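Putative uncharacterized protein (Trichoplax adhaerens, PDB 5OI9) is the N-terminal domain of a STIL protein and, as in STIL relatives, probably serves centriole assembly by binding partners such as CEP85. Local coordinates at residues A[165-171]-A[185-191]; A[37-43]-A[343-349]; A[73-77]-A[116-120]. The contacts are given in a common frame with arbitrary orientation. Where two conformers were deposited one is given. Numbering follows the deposited sequence.

Contact 1. Residues A[165-171]-A[185-191]; sequences MLSLKIH and VTSGVVV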
HETATM    1  N   MSE A 165       1.709  -2.319  -0.261  1.00 11.45           N
HETATM    2  CA  MSE A 165       2.893  -1.607   0.216  1.00 13.10           C
HETATM    3  C   MSE A 165       2.824  -1.236   1.696  1.00 17.82           C
HETATM    4  O   MSE A 165       3.761  -0.651   2.229  1.00 18.15           O
HETATM    5  CB  MSE A 165       3.113  -0.335  -0.606  1.00 10.58           C
HETATM    6  CG  MSE A 165       3.248  -0.591  -2.086  1.00 22.99           C
HETATM    7 SE   MSE A 165       4.713  -1.816  -2.427  0.93 21.07          SE
HETATM    8  CE  MSE A 165       3.996  -2.646  -4.039  1.00 22.79           C
ATOM      9  N   LEU A 166       1.714  -1.559   2.355  1.00 11.41           N
ATOM     10  CA  LEU A 166       1.573  -1.254   3.773  1.00 17.50           C
ATOM     11  C   LEU A 166       0.782  -2.357   4.461  1.00 18.57           C
ATOM     12  O   LEU A 166      -0.085  -2.992   3.855  1.00 15.77           O
ATOM     13  CB  LEU A 166       0.902   0.108   3.997  1.00 15.37           C
ATOM     14  CG  LEU A 166      -0.432   0.386   3.304  1.00 21.17           C
ATOM     15  CD1 LEU A 166      -1.603   0.034   4.209  1.00 27.83           C
ATOM     16  CD2 LEU A 166      -0.501   1.838   2.866  1.00 27.54           C
ATOM     17  N   SER A 167       1.104  -2.584   5.733  1.00 12.35           N
ATOM     18  CA  SER A 167       0.390  -3.542   6.569  1.00 18.31           C
ATOM     19  C   SER A 167      -0.076  -2.817   7.821  1.00 16.69           C
ATOM     20  O   SER A 167       0.748  -2.337   8.606  1.00 14.51           O
ATOM     21  CB  SER A 167       1.271  -4.741   6.928  1.00 15.64           C
ATOM     22  OG  SER A 167       0.574  -5.640   7.770  1.00 26.43           O
ATOM     23  N   LEU A 168      -1.389  -2.740   8.001  1.00 17.60           N
ATOM     24  CA  LEU A 168      -2.010  -1.945   9.050  1.00 19.01           C
ATOM     25  C   LEU A 168      -2.783  -2.859   9.989  1.00 17.14           C
ATOM     26  O   LEU A 168      -3.508  -3.749   9.534  1.00 19.01           O
ATOM     27  CB  LEU A 168      -2.938  -0.891   8.436  1.00 17.78           C
ATOM     28  CG  LEU A 168      -3.642   0.110   9.348  1.00 24.41           C
ATOM     29  CD1 LEU A 168      -2.643   1.094   9.939  1.00 24.81           C
ATOM     30  CD2 LEU A 168      -4.729   0.840   8.575  1.00 28.96           C
ATOM     31  N   LYS A 169      -2.624  -2.641  11.294  1.00 18.20           N
ATOM     32  CA  LYS A 169      -3.306  -3.429  12.313  1.00 21.58           C
ATOM     33  C   LYS A 169      -3.870  -2.489  13.369  1.00 21.56           C
ATOM     34  O   LYS A 169      -3.385  -1.369  13.548  1.00 21.12           O
ATOM     35  CB  LYS A 169      -2.365  -4.453  12.967  1.00 23.41           C
ATOM     36  CG  LYS A 169      -1.711  -5.413  11.989  1.00 27.46           C
ATOM     37  CD  LYS A 169      -0.618  -6.229  12.661  1.00 36.15           C
ATOM     38  CE  LYS A 169      -1.193  -7.205  13.674  1.00 45.71           C
ATOM     39  NZ  LYS A 169      -2.010  -8.261  13.016  1.00 50.66           N
ATOM     40  N   ILE A 170      -4.903  -2.954  14.070  1.00 18.44           N
ATOM     41  CA  ILE A 170      -5.550  -2.169  15.117  1.00 19.45           C
ATOM     42  C   ILE A 170      -5.747  -3.041  16.349  1.00 20.28           C
ATOM     43  O   ILE A 170      -6.221  -4.177  16.245  1.00 17.15           O
ATOM     44  CB  ILE A 170      -6.898  -1.583  14.651  1.00 21.00           C
ATOM     45  CG1 ILE A 170      -6.674  -0.558  13.540  1.00 18.30           C
ATOM     46  CG2 ILE A 170      -7.630  -0.929  15.816  1.00 15.11           C
ATOM     47  CD1 ILE A 170      -7.943   0.080  13.036  1.00 23.95           C
ATOM     48  N   HIS A 171      -5.368  -2.511  17.511  1.00 20.12           N
ATOM     49  CA  HIS A 171      -5.689  -3.091  18.810  1.00 24.56           C
ATOM     50  C   HIS A 171      -6.714  -2.201  19.498  1.00 25.02           C
ATOM     51  O   HIS A 171      -6.512  -0.984  19.604  1.00 18.07           O
ATOM     52  CB  HIS A 171      -4.445  -3.222  19.693  1.00 26.63           C
ATOM     53  CG  HIS A 171      -3.394  -4.135  19.141  1.00 34.85           C
ATOM     54  ND1 HIS A 171      -2.076  -4.073  19.539  1.00 39.17           N
ATOM     55  CD2 HIS A 171      -3.465  -5.133  18.230  1.00 29.73           C
ATOM     56  CE1 HIS A 171      -1.380  -4.992  18.894  1.00 36.37           C
ATOM     57  NE2 HIS A 171      -2.200  -5.650  18.094  1.00 37.89           N
ATOM     58  N   VAL A 185      -8.345   2.834  21.006  1.00 15.37           N
ATOM     59  CA  VAL A 185      -8.001   2.333  19.682  1.00 19.24           C
ATOM     60  C   VAL A 185      -6.540   2.665  19.414  1.00 21.28           C
ATOM     61  O   VAL A 185      -6.159   3.840  19.391  1.00 21.25           O
ATOM     62  CB  VAL A 185      -8.911   2.936  18.600  1.00 14.52           C
ATOM     63  CG1 VAL A 185      -8.558   2.378  17.229  1.00 18.65           C
ATOM     64  CG2 VAL A 185     -10.372   2.689  18.930  1.00 16.82           C
ATOM     65  N   THR A 186      -5.721   1.634  19.230  1.00 16.51           N
ATOM     66  CA  THR A 186      -4.325   1.788  18.839  1.00 22.48           C
ATOM     67  C   THR A 186      -4.140   1.198  17.448  1.00 19.56           C
ATOM     68  O   THR A 186      -4.593   0.081  17.180  1.00 20.08           O
ATOM     69  CB  THR A 186      -3.384   1.100  19.834  1.00 21.66           C
ATOM     70  OG1 THR A 186      -3.485   1.735  21.115  1.00 24.83           O
ATOM     71  CG2 THR A 186      -1.945   1.181  19.350  1.00 23.68           C
ATOM     72  N   SER A 187      -3.479   1.947  16.568  1.00 17.86           N
ATOM     73  CA  SER A 187      -3.253   1.536  15.189  0.54 21.05           C
ATOM     74  C   SER A 187      -1.759   1.515  14.901  1.00 20.06           C
ATOM     75  O   SER A 187      -1.049   2.474  15.220  1.00 17.42           O
ATOM     76  CB  SER A 187      -3.958   2.477  14.210  0.54 19.50           C
ATOM     77  OG  SER A 187      -3.365   3.765  14.230  0.54 18.28           O
ATOM     78  N   GLY A 188      -1.291   0.431  14.295  1.00 21.88           N
ATOM     79  CA  GLY A 188       0.103   0.312  13.918  1.00 19.64           C
ATOM     80  C   GLY A 188       0.233  -0.067  12.458  1.00 18.22           C
ATOM     81  O   GLY A 188      -0.604  -0.778  11.901  1.00 16.69           O
ATOM     82  N   VAL A 189       1.305   0.424  11.839  1.00 18.46           N
ATOM     83  CA  VAL A 189       1.550   0.214  10.417  1.00 18.68           C
ATOM     84  C   VAL A 189       3.028  -0.083  10.201  1.00 15.50           C
ATOM     85  O   VAL A 189       3.891   0.364  10.962  1.00 15.66           O
ATOM     86  CB  VAL A 189       1.108   1.438   9.577  1.00 16.12           C
ATOM     87  CG1 VAL A 189       2.044   2.620   9.809  1.00 16.13           C
ATOM     88  CG2 VAL A 189       1.029   1.085   8.097  1.00 14.76           C
ATOM     89  N   VAL A 190       3.316  -0.866   9.164  1.00 14.36           N
ATOM     90  CA  VAL A 190       4.674  -1.071   8.678  1.00 16.38           C
ATOM     91  C   VAL A 190       4.689  -0.805   7.180  1.00 21.77           C
ATOM     92  O   VAL A 190       3.780  -1.223   6.455  1.00 16.36           O
ATOM     93  CB  VAL A 190       5.208  -2.490   8.989  1.00 20.30           C
ATOM     94  CG1 VAL A 190       5.403  -2.669  10.482  1.00 20.94           C
ATOM     95  CG2 VAL A 190       4.271  -3.555   8.448  1.00 21.06           C
ATOM     96  N   VAL A 191       5.705  -0.081   6.725  1.00 20.98           N
ATOM     97  CA  VAL A 191       5.879   0.244   5.310  0.55 18.93           C
ATOM     98  C   VAL A 191       7.338  -0.002   4.946  1.00 21.00           C
ATOM     99  O   VAL A 191       8.228   0.328   5.744  1.00 22.55           O
ATOM    100  CB  VAL A 191       5.466   1.696   5.019  0.55 19.72           C
ATOM    101  CG1 VAL A 191       5.791   2.074   3.581  0.55 17.68           C
ATOM    102  CG2 VAL A 191       3.985   1.896   5.300  0.55 21.99           C
TER

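Contact 2. Residues A[37-43]-A[343-349]; sequences CNLTIDI and YMRLQLV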
ATOM      1  N   CYS A  37       5.513  12.185   4.632  1.00 33.67           N
ATOM      2  CA  CYS A  37       5.721  10.989   5.449  1.00 31.62           C
ATOM      3  C   CYS A  37       4.554  10.710   6.392  1.00 39.25           C
ATOM      4  O   CYS A  37       4.703   9.945   7.354  1.00 35.95           O
ATOM      5  CB  CYS A  37       7.028  11.065   6.254  1.00 31.63           C
ATOM      6  SG  CYS A  37       8.467  11.654   5.321  1.00 61.88           S
ATOM      7  N   ASN A  38       3.385  11.293   6.127  1.00 33.06           N
ATOM      8  CA  ASN A  38       2.220  11.186   6.998  1.00 42.43           C
ATOM      9  C   ASN A  38       1.212  10.205   6.406  1.00 36.94           C
ATOM     10  O   ASN A  38       0.854  10.308   5.228  1.00 34.23           O
ATOM     11  CB  ASN A  38       1.583  12.568   7.195  1.00 37.50           C
ATOM     12  CG  ASN A  38       0.384  12.558   8.137  1.00 43.15           C
ATOM     13  OD1 ASN A  38      -0.525  11.735   8.013  1.00 52.05           O
ATOM     14  ND2 ASN A  38       0.365  13.504   9.070  1.00 43.71           N
ATOM     15  N   LEU A  39       0.752   9.263   7.227  1.00 31.54           N
ATOM     16  CA  LEU A  39      -0.329   8.351   6.871  1.00 28.61           C
ATOM     17  C   LEU A  39      -1.534   8.662   7.752  1.00 25.11           C
ATOM     18  O   LEU A  39      -1.431   8.632   8.984  1.00 26.14           O
ATOM     19  CB  LEU A  39       0.103   6.893   7.034  1.00 26.30           C
ATOM     20  CG  LEU A  39      -0.958   5.834   6.719  1.00 25.01           C
ATOM     21  CD1 LEU A  39      -1.379   5.914   5.259  1.00 21.80           C
ATOM     22  CD2 LEU A  39      -0.461   4.434   7.063  1.00 20.28           C
ATOM     23  N   THR A  40      -2.666   8.965   7.124  1.00 20.67           N
ATOM     24  CA  THR A  40      -3.885   9.341   7.827  1.00 21.96           C
ATOM     25  C   THR A  40      -4.855   8.167   7.842  1.00 18.91           C
ATOM     26  O   THR A  40      -5.079   7.527   6.808  1.00 18.62           O
ATOM     27  CB  THR A  40      -4.539  10.556   7.163  1.00 26.38           C
ATOM     28  OG1 THR A  40      -3.713  11.712   7.359  1.00 24.86           O
ATOM     29  CG2 THR A  40      -5.925  10.824   7.742  1.00 24.12           C
ATOM     30  N   ILE A  41      -5.427   7.887   9.011  1.00 16.00           N
ATOM     31  CA  ILE A  41      -6.415   6.827   9.188  1.00 19.17           C
ATOM     32  C   ILE A  41      -7.696   7.462   9.716  1.00 20.36           C
ATOM     33  O   ILE A  41      -7.676   8.127  10.760  1.00 21.74           O
ATOM     34  CB  ILE A  41      -5.915   5.740  10.154  1.00 22.49           C
ATOM     35  CG1 ILE A  41      -4.509   5.269   9.773  1.00 30.61           C
ATOM     36  CG2 ILE A  41      -6.887   4.566  10.197  1.00 21.77           C
ATOM     37  CD1 ILE A  41      -4.422   4.579   8.432  1.00 27.05           C
ATOM     38  N   ASP A  42      -8.804   7.259   9.007  1.00 18.76           N
ATOM     39  CA  ASP A  42     -10.125   7.686   9.458  1.00 18.03           C
ATOM     40  C   ASP A  42     -10.972   6.449   9.734  1.00 18.36           C
ATOM     41  O   ASP A  42     -11.147   5.607   8.848  1.00 20.45           O
ATOM     42  CB  ASP A  42     -10.809   8.579   8.421  1.00 21.15           C
ATOM     43  CG  ASP A  42     -10.113   9.915   8.247  1.00 21.48           C
ATOM     44  OD1 ASP A  42      -9.472  10.386   9.209  1.00 20.91           O
ATOM     45  OD2 ASP A  42     -10.211  10.497   7.148  1.00 27.27           O
ATOM     46  N   ILE A  43     -11.494   6.346  10.955  1.00 14.93           N
ATOM     47  CA  ILE A  43     -12.261   5.188  11.405  1.00 16.20           C
ATOM     48  C   ILE A  43     -13.628   5.676  11.863  1.00 16.92           C
ATOM     49  O   ILE A  43     -13.718   6.515  12.766  1.00 15.69           O
ATOM     50  CB  ILE A  43     -11.551   4.441  12.546  1.00 16.79           C
ATOM     51  CG1 ILE A  43     -10.086   4.179  12.196  1.00 15.72           C
ATOM     52  CG2 ILE A  43     -12.270   3.135  12.861  1.00 13.10           C
ATOM     53  CD1 ILE A  43      -9.331   3.454  13.288  1.00 18.12           C
ATOM     54  N   TYR A 343     -16.507  10.105  13.237  1.00 20.97           N
ATOM     55  CA  TYR A 343     -15.369   9.258  12.926  1.00 22.72           C
ATOM     56  C   TYR A 343     -14.185   9.686  13.779  1.00 18.63           C
ATOM     57  O   TYR A 343     -14.206  10.720  14.447  1.00 15.47           O
ATOM     58  CB  TYR A 343     -15.011   9.306  11.433  1.00 14.83           C
ATOM     59  CG  TYR A 343     -14.409  10.623  11.007  1.00 18.58           C
ATOM     60  CD1 TYR A 343     -15.216  11.723  10.746  1.00 20.17           C
ATOM     61  CD2 TYR A 343     -13.035  10.766  10.870  1.00 21.53           C
ATOM     62  CE1 TYR A 343     -14.669  12.927  10.363  1.00 19.20           C
ATOM     63  CE2 TYR A 343     -12.480  11.967  10.482  1.00 15.74           C
ATOM     64  CZ  TYR A 343     -13.302  13.045  10.233  1.00 21.41           C
ATOM     65  OH  TYR A 343     -12.763  14.248   9.849  1.00 22.67           O
HETATM   66  N   MSE A 344     -13.141   8.873  13.735  1.00 19.69           N
HETATM   67  CA  MSE A 344     -11.919   9.134  14.467  1.00 20.37           C
HETATM   68  C   MSE A 344     -10.743   9.181  13.489  1.00 20.81           C
HETATM   69  O   MSE A 344     -10.616   8.315  12.625  1.00 19.57           O
HETATM   70  CB  MSE A 344     -11.735   8.058  15.530  1.00 20.31           C
HETATM   71  CG  MSE A 344     -10.330   7.831  16.012  1.00 29.72           C
HETATM   72 SE   MSE A 344     -10.288   6.164  17.032  0.88 38.05          SE
HETATM   73  CE  MSE A 344      -8.494   6.277  17.702  1.00 15.64           C
ATOM     74  N   ARG A 345      -9.905  10.207  13.609  1.00 17.02           N
ATOM     75  CA  ARG A 345      -8.748  10.382  12.743  1.00 21.38           C
ATOM     76  C   ARG A 345      -7.470  10.140  13.531  1.00 16.60           C
ATOM     77  O   ARG A 345      -7.271  10.732  14.595  1.00 20.21           O
ATOM     78  CB  ARG A 345      -8.717  11.780  12.114  1.00 18.46           C
ATOM     79  CG  ARG A 345      -7.427  12.056  11.347  1.00 15.93           C
ATOM     80  CD  ARG A 345      -7.577  13.172  10.326  1.00 23.52           C
ATOM     81  NE  ARG A 345      -8.555  12.850   9.289  1.00 26.52           N
ATOM     82  CZ  ARG A 345      -8.681  13.517   8.145  1.00 26.62           C
ATOM     83  NH1 ARG A 345      -7.887  14.543   7.877  1.00 22.23           N
ATOM     84  NH2 ARG A 345      -9.602  13.155   7.263  1.00 28.92           N
ATOM     85  N   LEU A 346      -6.616   9.265  13.006  1.00 20.29           N
ATOM     86  CA  LEU A 346      -5.291   9.007  13.549  1.00 17.52           C
ATOM     87  C   LEU A 346      -4.240   9.400  12.523  1.00 20.69           C
ATOM     88  O   LEU A 346      -4.409   9.156  11.323  1.00 22.52           O
ATOM     89  CB  LEU A 346      -5.124   7.533  13.933  1.00 19.00           C
ATOM     90  CG  LEU A 346      -5.973   7.040  15.104  1.00 21.92           C
ATOM     91  CD1 LEU A 346      -5.888   5.526  15.245  1.00 25.96           C
ATOM     92  CD2 LEU A 346      -5.538   7.727  16.392  1.00 17.45           C
ATOM     93  N   GLN A 347      -3.161  10.014  13.000  1.00 25.42           N
ATOM     94  CA  GLN A 347      -2.050  10.450  12.164  1.00 23.48           C
ATOM     95  C   GLN A 347      -0.835   9.585  12.469  1.00 23.86           C
ATOM     96  O   GLN A 347      -0.445   9.445  13.634  1.00 25.09           O
ATOM     97  CB  GLN A 347      -1.727  11.926  12.419  1.00 34.60           C
ATOM     98  CG  GLN A 347      -2.903  12.872  12.209  1.00 43.39           C
ATOM     99  CD  GLN A 347      -3.149  13.187  10.746  1.00 46.84           C
ATOM    100  OE1 GLN A 347      -2.470  14.030  10.159  1.00 52.71           O
ATOM    101  NE2 GLN A 347      -4.126  12.512  10.150  1.00 42.75           N
ATOM    102  N   LEU A 348      -0.246   8.997  11.432  1.00 30.22           N
ATOM    103  CA  LEU A 348       0.906   8.114  11.594  1.00 28.06           C
ATOM    104  C   LEU A 348       2.039   8.627  10.715  1.00 28.34           C
ATOM    105  O   LEU A 348       1.934   8.607   9.484  1.00 34.09           O
ATOM    106  CB  LEU A 348       0.554   6.662  11.242  1.00 25.33           C
ATOM    107  CG  LEU A 348      -0.375   5.886  12.189  1.00 27.79           C
ATOM    108  CD1 LEU A 348      -1.825   6.325  12.050  1.00 33.49           C
ATOM    109  CD2 LEU A 348      -0.266   4.380  11.980  1.00 28.66           C
ATOM    110  N   VAL A 349       3.110   9.097  11.347  1.00 32.53           N
ATOM    111  CA  VAL A 349       4.332   9.490  10.648  1.00 32.83           C
ATOM    112  C   VAL A 349       5.437   8.544  11.105  1.00 33.86           C
ATOM    113  O   VAL A 349       6.203   8.876  12.022  1.00 32.72           O
ATOM    114  CB  VAL A 349       4.691  10.962  10.909  1.00 39.45           C
ATOM    115  CG1 VAL A 349       5.918  11.370  10.104  1.00 44.71           C
ATOM    116  CG2 VAL A 349       3.513  11.867  10.571  1.00 36.95           C
TER

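Contact 3. Residues A[73-77]-A[116-120]; sequences LLGSL and GDVII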
ATOM      1  N   LEU A  73     -11.290  -5.182  10.243  1.00 16.42           N
ATOM      2  CA  LEU A  73     -11.882  -3.966   9.716  1.00 14.35           C
ATOM      3  C   LEU A  73     -11.543  -3.877   8.234  1.00 19.23           C
ATOM      4  O   LEU A  73     -10.487  -4.338   7.794  1.00 18.93           O
ATOM      5  CB  LEU A  73     -11.375  -2.727  10.459  1.00 12.93           C
ATOM      6  CG  LEU A  73     -11.784  -2.605  11.932  1.00 20.17           C
ATOM      7  CD1 LEU A  73     -11.258  -1.317  12.540  1.00 19.46           C
ATOM      8  CD2 LEU A  73     -13.297  -2.687  12.081  1.00 11.98           C
ATOM      9  N   LEU A  74     -12.461  -3.315   7.456  1.00 17.38           N
ATOM     10  CA  LEU A  74     -12.276  -3.172   6.021  1.00 22.71           C
ATOM     11  C   LEU A  74     -12.270  -1.694   5.670  1.00 23.14           C
ATOM     12  O   LEU A  74     -13.143  -0.942   6.118  1.00 20.06           O
ATOM     13  CB  LEU A  74     -13.368  -3.906   5.237  1.00 23.29           C
ATOM     14  CG  LEU A  74     -13.490  -5.404   5.515  1.00 24.08           C
ATOM     15  CD1 LEU A  74     -14.482  -6.049   4.564  1.00 28.39           C
ATOM     16  CD2 LEU A  74     -12.133  -6.084   5.428  1.00 18.46           C
ATOM     17  N   GLY A  75     -11.287  -1.284   4.870  1.00 17.86           N
ATOM     18  CA  GLY A  75     -11.143   0.103   4.489  1.00 17.76           C
ATOM     19  C   GLY A  75     -10.834   0.244   3.012  1.00 20.76           C
ATOM     20  O   GLY A  75     -10.704  -0.742   2.284  1.00 22.88           O
ATOM     21  N   SER A  76     -10.727   1.497   2.584  1.00 20.09           N
ATOM     22  CA  SER A  76     -10.332   1.830   1.226  1.00 23.52           C
ATOM     23  C   SER A  76      -9.156   2.794   1.276  1.00 24.09           C
ATOM     24  O   SER A  76      -9.025   3.591   2.208  1.00 24.13           O
ATOM     25  CB  SER A  76     -11.492   2.451   0.437  1.00 22.63           C
ATOM     26  OG  SER A  76     -11.930   3.649   1.051  1.00 29.17           O
ATOM     27  N   LEU A  77      -8.296   2.707   0.264  1.00 17.41           N
ATOM     28  CA  LEU A  77      -7.111   3.549   0.162  1.00 21.98           C
ATOM     29  C   LEU A  77      -7.392   4.682  -0.817  1.00 20.49           C
ATOM     30  O   LEU A  77      -7.732   4.432  -1.978  1.00 29.65           O
ATOM     31  CB  LEU A  77      -5.903   2.723  -0.281  1.00 23.77           C
ATOM     32  CG  LEU A  77      -4.543   3.421  -0.327  1.00 24.38           C
ATOM     33  CD1 LEU A  77      -3.447   2.459   0.098  1.00 26.86           C
ATOM     34  CD2 LEU A  77      -4.254   3.963  -1.720  1.00 23.83           C
ATOM     35  N   GLY A 116      -9.993  -3.720  -3.919  1.00 36.17           N
ATOM     36  CA  GLY A 116      -9.897  -2.396  -3.348  1.00 37.91           C
ATOM     37  C   GLY A 116     -10.014  -2.346  -1.838  1.00 39.84           C
ATOM     38  O   GLY A 116      -9.951  -1.251  -1.265  1.00 30.24           O
ATOM     39  N   ASP A 117     -10.180  -3.490  -1.180  1.00 32.47           N
ATOM     40  CA  ASP A 117     -10.317  -3.522   0.269  1.00 28.08           C
ATOM     41  C   ASP A 117      -8.948  -3.517   0.933  1.00 25.80           C
ATOM     42  O   ASP A 117      -8.086  -4.341   0.611  1.00 29.10           O
ATOM     43  CB  ASP A 117     -11.098  -4.761   0.709  1.00 34.64           C
ATOM     44  CG  ASP A 117     -12.594  -4.535   0.720  1.00 38.62           C
ATOM     45  OD1 ASP A 117     -13.024  -3.386   0.488  1.00 40.75           O
ATOM     46  OD2 ASP A 117     -13.338  -5.508   0.969  1.00 38.16           O
ATOM     47  N   VAL A 118      -8.750  -2.583   1.858  1.00 23.41           N
ATOM     48  CA  VAL A 118      -7.653  -2.669   2.814  1.00 20.08           C
ATOM     49  C   VAL A 118      -8.085  -3.603   3.939  1.00 24.20           C
ATOM     50  O   VAL A 118      -9.123  -3.385   4.571  1.00 24.58           O
ATOM     51  CB  VAL A 118      -7.281  -1.282   3.357  1.00 20.06           C
ATOM     52  CG1 VAL A 118      -6.186  -1.398   4.405  1.00 15.96           C
ATOM     53  CG2 VAL A 118      -6.849  -0.363   2.221  1.00 21.15           C
ATOM     54  N   ILE A 119      -7.303  -4.652   4.175  1.00 21.99           N
ATOM     55  CA  ILE A 119      -7.607  -5.622   5.220  1.00 16.99           C
ATOM     56  C   ILE A 119      -6.841  -5.226   6.475  1.00 20.18           C
ATOM     57  O   ILE A 119      -5.606  -5.214   6.482  1.00 17.36           O
ATOM     58  CB  ILE A 119      -7.249  -7.051   4.784  1.00 22.44           C
ATOM     59  CG1 ILE A 119      -7.872  -7.372   3.423  1.00 22.21           C
ATOM     60  CG2 ILE A 119      -7.705  -8.054   5.835  1.00 14.88           C
ATOM     61  CD1 ILE A 119      -9.384  -7.420   3.433  1.00 37.05           C
ATOM     62  N   ILE A 120      -7.573  -4.898   7.537  1.00 15.15           N
ATOM     63  CA  ILE A 120      -6.955  -4.505   8.801  1.00 11.76           C
ATOM     64  C   ILE A 120      -7.314  -5.527   9.872  1.00 16.58           C
ATOM     65  O   ILE A 120      -8.462  -5.559  10.338  1.00 14.97           O
ATOM     66  CB  ILE A 120      -7.389  -3.094   9.231  1.00 15.56           C
ATOM     67  CG1 ILE A 120      -7.140  -2.083   8.108  1.00 18.24           C
ATOM     68  CG2 ILE A 120      -6.650  -2.675  10.493  1.00 18.21           C
ATOM     69  CD1 ILE A 120      -8.384  -1.723   7.318  1.00 19.65           C
TER
HETATM   70  O   HOH W   1      -9.079   1.017  -1.703  1.00 25.92           O

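Contact 1. Residues A[165-171]-A[185-191]
The two arms of a beta hairpin, 165-171 and 185-191, run antiparallel, with strand axes 4.6 Å apart at an angle of 159°. Three hydrogen-bonded pairs satisfy the backbone in full rings. Ser167 N gives to Val190 O (3.1 Å) and Val190 N returns to Ser167 O (3.0 Å); Lys169 N to Gly188 O is 2.8 Å and Gly188 N to Lys169 O 2.9 Å; His171 N to Thr186 O is 2.7 Å and Thr186 N to His171 O 2.8 Å. Several carbonyls also receive a CA-H, as where Val189 CA lies 3.2 Å from Ser167 O. Ile170, in a non-hydrogen-bonded pair, turns its backbone to strand 118-126 and bonds with Pro121 and Ser123, while Ser187 bonds with Ala327. The face of Leu168, Ile170 and Val189 is mainly apolar, with Leu168 CD1 3.8 Å from Val189 CB; the small Ser187 there gives its OG a weak hydrogen bond to Ala327 O. On the other face His171 stacks on Phe137, its ND1 and NE2 weakly hydrogen-bonded to Ser135 O and Glu141 OE2. The hairpin thus lies between strands 118-126 and 322-334, with helix 139-155 against the Ser167 and Lys169 face and strand 343-348 packed on Val185, Ser187 and Val189.

Contact 2. Residues A[37-43]-A[343-349]
Some 300 residues apart in sequence, 37-43 and 343-349 meet as antiparallel strands whose axes approach to 4.5 Å. Leu39, Ile41 and Ile43 form hydrogen-bonded pairs with Leu348, Leu346 and Met344, and all six side chains share one face. There Leu346 (m, t) and Leu348 (m, p) fill different spaces: Leu348 CD1 reaches Ile41 CG1 at 3.7 Å, whereas Leu346 CD1 only grazes Ile43 CD1 at 4.5 Å. Met344, present as selenomethionine, is extended, all three chi angles t, so its tip leaves this strand pair and packs on Val185. The opposite face is polar. Arg345 starts t, t and then bends at chi3 (m), which brings its guanidinium back across the pair; Asp42, at chi1 m, meets it in a two-pronged salt bridge, Arg345 NE to Asp42 OD1 2.6 Å and Arg345 NH2 to Asp42 OD2 2.7 Å. Gln347 folds twice (m, m), so that its amide spans two partners: Gln347 NE2 donates to Thr40 OG1 (2.9 Å), and Gln347 OE1 accepts from Asn38 ND2 (3.1 Å), which the t rotamer of Asn38 swings across. Such alternation gives an amphipathic strand pair: apolar residues suit the face turned to strands 180-192 and 322-334, while the reverse pairs charges, and matches amides to each other and to a hydroxyl.

Contact 3. Residues A[73-77]-A[116-120]
Gly116 opens the second segment with a positive phi of 96°, at which a CB would jam against the preceding carbonyl, so glycine suits the turn into the strand. Its carbonyl is linked to strand 69-79 through a water, which donates to Gly116 O (2.5 Å) and accepts from Leu77 N (2.7 Å). Asp117 comes next; its carboxylate forms a salt bridge with Arg91 and accepts a hydrogen bond from Ile114 N. At Val118 direct pairing begins: Val118 N to Gly75 O is 2.7 Å and Gly75 N to Val118 O 3.0 Å, while Val118 CG2 packs on Leu77 CB at 4.1 Å. Ile119 turns to the other face, its CD1 3.6 Å from Leu74 CD2. Ile120 closes a second ring with Leu73, Leu73 N to Ile120 O 2.9 Å and Ile120 N to Leu73 O 3.0 Å, and Ile120 CD1 occupies space beside Gly75 N (3.8 Å) that bare Gly75 leaves open. Strand 85-97 flanks 69-79 on its other edge, and Ile120 meets Leu168 and Ile170 of strand 167-176.

Overall arrangement
All three contacts are antiparallel pairings within one mixed sheet, and each is largely buried. Contacts 1 and 3 are in series along the chain, and contact 2, which joins residues near the two ends of the modelled chain, encloses both. Neighbouring strands 118-126 and 167-176 link contact 3 to contact 1, where Ile170 packs on Leu73 and Ile120. Contact 2 instead lays its apolar face on the hairpin, Leu346 and Leu348 meeting Ser187 and Val189, and Ile43 meeting Ile170. Contacts 2 and 3 do not touch. All three share backbone bonds and apolar packing; contact 2, which has exposed residues, adds a cross-strand salt bridge and side-chain hydrogen bonds, contact 3 a water bridge.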